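Local coordinates for protein 3-hydroxyisobutyryl-CoA hydrolase (Mycobacterium thermoresistibile, PDB 4HDT) that probably hydrolyses 3-hydroxyisobutyryl-CoA to 3-hydroxyisobutyrate and free coenzyme A, as a zinc-binding member of the crotonase-like superfamily, at residues R227-E232 against A251-E256. Sequence-based numbering, arbitrary orientation.
Sequences RSWIDE and APAAGE
The indole of Trp229 has Ala254 and the Ala253-Ala254 peptide over one face, the peptide offset toward the rim with Ala253 C 3.7 Å above the ring plane; CG1 of Ile230, from its own helix, lies against the opposite face, also toward the rim. Trp229 NE1, at the ring's edge, donates a hydrogen bond to Gln226 OE1. Ala254 CB makes a CH-pi contact, 4.2 Å from the centroid of the six-membered ring and 26° off its normal, and Ala253 CB approaches obliquely, 3.5 Å from Trp229 CZ2. Single methyl groups let the broad ring lie almost directly on the helix backbone, and the largely apolar indole suits a buried interface once its one N-H has a partner. CB of Trp229 already points toward helix 252-261, and chi1 of 62°, with CG between the backbone N and the carbonyl carbon, sets the indole against Ala253 and Ala254. Arg227 and Asp231, four residues apart, are spaced to pair along one side of helix 227-233: Arg227 NE donates a nearly straight hydrogen bond (N-H...O 165°) to Asp231 OD2, 2.9 Å away, within a salt bridge, the carboxylate carbon lying at the guanidinium edge, in its plane, and OD2 met on its syn side. Leu246 of helix 239-249 touches both Trp229 and Ala254. No hydrogen bond joins the segments; this is apolar packing between short helices in a helical part of this crotonase-family enzyme, away from the annotated zinc sites.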
loop_
_atom_site.group_PDB
_atom_site.type_symbol
_atom_site.label_atom_id
_atom_site.label_comp_id
_atom_site.label_asym_id
_atom_site.label_seq_id
_atom_site.Cartn_x
_atom_site.Cartn_y
_atom_site.Cartn_z
ATOM N N ARG A 227 -15.171 -9.857 10.937
ATOM C CA ARG A 227 -14.036 -10.710 11.310
ATOM C C ARG A 227 -14.371 -12.194 11.531
ATOM O O ARG A 227 -13.542 -13.065 11.289
ATOM C CB ARG A 227 -13.314 -10.198 12.560
ATOM C CG ARG A 227 -12.015 -10.978 12.769
ATOM C CD ARG A 227 -11.126 -10.332 13.764
ATOM N NE ARG A 227 -10.154 -11.266 14.313
ATOM C CZ ARG A 227 -9.349 -10.951 15.309
ATOM N NH1 ARG A 227 -9.429 -9.735 15.849
ATOM N NH2 ARG A 227 -8.502 -11.848 15.775
ATOM N N SER A 228 -15.575 -12.473 12.015
ATOM C CA SER A 228 -15.954 -13.834 12.320
ATOM C C SER A 228 -15.822 -14.724 11.083
ATOM O O SER A 228 -15.159 -15.766 11.130
ATOM C CB SER A 228 -17.399 -13.884 12.833
ATOM O OG SER A 228 -18.289 -13.201 11.938
ATOM N N TRP A 229 -16.437 -14.310 9.972
ATOM C CA TRP A 229 -16.441 -15.151 8.753
ATOM C C TRP A 229 -15.129 -15.034 7.971
ATOM O O TRP A 229 -14.710 -15.976 7.291
ATOM C CB TRP A 229 -17.657 -14.905 7.832
ATOM C CG TRP A 229 -17.809 -13.526 7.233
ATOM C CD1 TRP A 229 -18.628 -12.544 7.678
ATOM C CD2 TRP A 229 -17.136 -12.992 6.087
ATOM N NE1 TRP A 229 -18.518 -11.439 6.918
ATOM C CE2 TRP A 229 -17.619 -11.680 5.910
ATOM C CE3 TRP A 229 -16.216 -13.495 5.164
ATOM C CZ2 TRP A 229 -17.186 -10.865 4.874
ATOM C CZ3 TRP A 229 -15.793 -12.688 4.152
ATOM C CH2 TRP A 229 -16.275 -11.388 4.008
ATOM N N ILE A 230 -14.471 -13.887 8.076
ATOM C CA ILE A 230 -13.121 -13.752 7.525
ATOM C C ILE A 230 -12.176 -14.756 8.185
ATOM O O ILE A 230 -11.527 -15.527 7.507
ATOM C CB ILE A 230 -12.620 -12.293 7.637
ATOM C CG1 ILE A 230 -13.400 -11.403 6.675
ATOM C CG2 ILE A 230 -11.136 -12.217 7.287
ATOM C CD1 ILE A 230 -13.251 -9.900 6.903
ATOM N N ASP A 231 -12.138 -14.771 9.514
ATOM C CA ASP A 231 -11.256 -15.702 10.228
ATOM C C ASP A 231 -11.657 -17.164 9.971
ATOM O O ASP A 231 -10.790 -18.037 9.894
ATOM C CB ASP A 231 -11.299 -15.417 11.723
ATOM C CG ASP A 231 -10.538 -14.181 12.108
ATOM O OD1 ASP A 231 -10.014 -13.456 11.218
ATOM O OD2 ASP A 231 -10.451 -13.931 13.339
ATOM N N GLU A 232 -12.955 -17.422 9.810
ATOM C CA GLU A 232 -13.463 -18.748 9.486
ATOM C C GLU A 232 -12.954 -19.241 8.146
ATOM O O GLU A 232 -12.616 -20.394 7.992
ATOM C CB GLU A 232 -15.000 -18.700 9.423
ATOM C CG GLU A 232 -15.741 -19.962 8.951
ATOM C CD GLU A 232 -17.244 -19.760 8.786
ATOM O OE1 GLU A 232 -17.706 -18.640 9.118
ATOM O OE2 GLU A 232 -17.960 -20.718 8.377
ATOM N N ALA A 251 -23.410 -16.898 2.736
ATOM C CA ALA A 251 -23.947 -15.612 3.206
ATOM C C ALA A 251 -23.444 -14.534 2.267
ATOM O O ALA A 251 -22.416 -14.717 1.588
ATOM C CB ALA A 251 -23.514 -15.307 4.610
ATOM N N PRO A 252 -24.185 -13.423 2.184
ATOM C CA PRO A 252 -23.878 -12.467 1.121
ATOM C C PRO A 252 -22.463 -11.858 1.159
ATOM O O PRO A 252 -21.822 -11.783 0.095
ATOM C CB PRO A 252 -24.965 -11.394 1.302
ATOM C CG PRO A 252 -26.090 -12.121 1.904
ATOM C CD PRO A 252 -25.479 -13.119 2.835
ATOM N N ALA A 253 -21.966 -11.420 2.316
ATOM C CA ALA A 253 -20.667 -10.745 2.326
ATOM C C ALA A 253 -19.525 -11.684 1.919
ATOM O O ALA A 253 -18.607 -11.296 1.168
ATOM C CB ALA A 253 -20.370 -10.095 3.674
ATOM N N ALA A 254 -19.543 -12.907 2.446
ATOM C CA ALA A 254 -18.598 -13.947 2.036
ATOM C C ALA A 254 -18.704 -14.265 0.534
ATOM O O ALA A 254 -17.693 -14.432 -0.123
ATOM C CB ALA A 254 -18.787 -15.200 2.901
ATOM N N GLY A 255 -19.929 -14.373 0.006
ATOM C CA GLY A 255 -20.127 -14.667 -1.422
ATOM C C GLY A 255 -19.561 -13.582 -2.288
ATOM O O GLY A 255 -18.974 -13.872 -3.336
ATOM N N GLU A 256 -19.765 -12.339 -1.869
ATOM C CA GLU A 256 -19.226 -11.174 -2.533
ATOM C C GLU A 256 -17.709 -11.200 -2.554
ATOM O O GLU A 256 -17.076 -10.865 -3.575
ATOM C CB GLU A 256 -19.646 -9.894 -1.836
#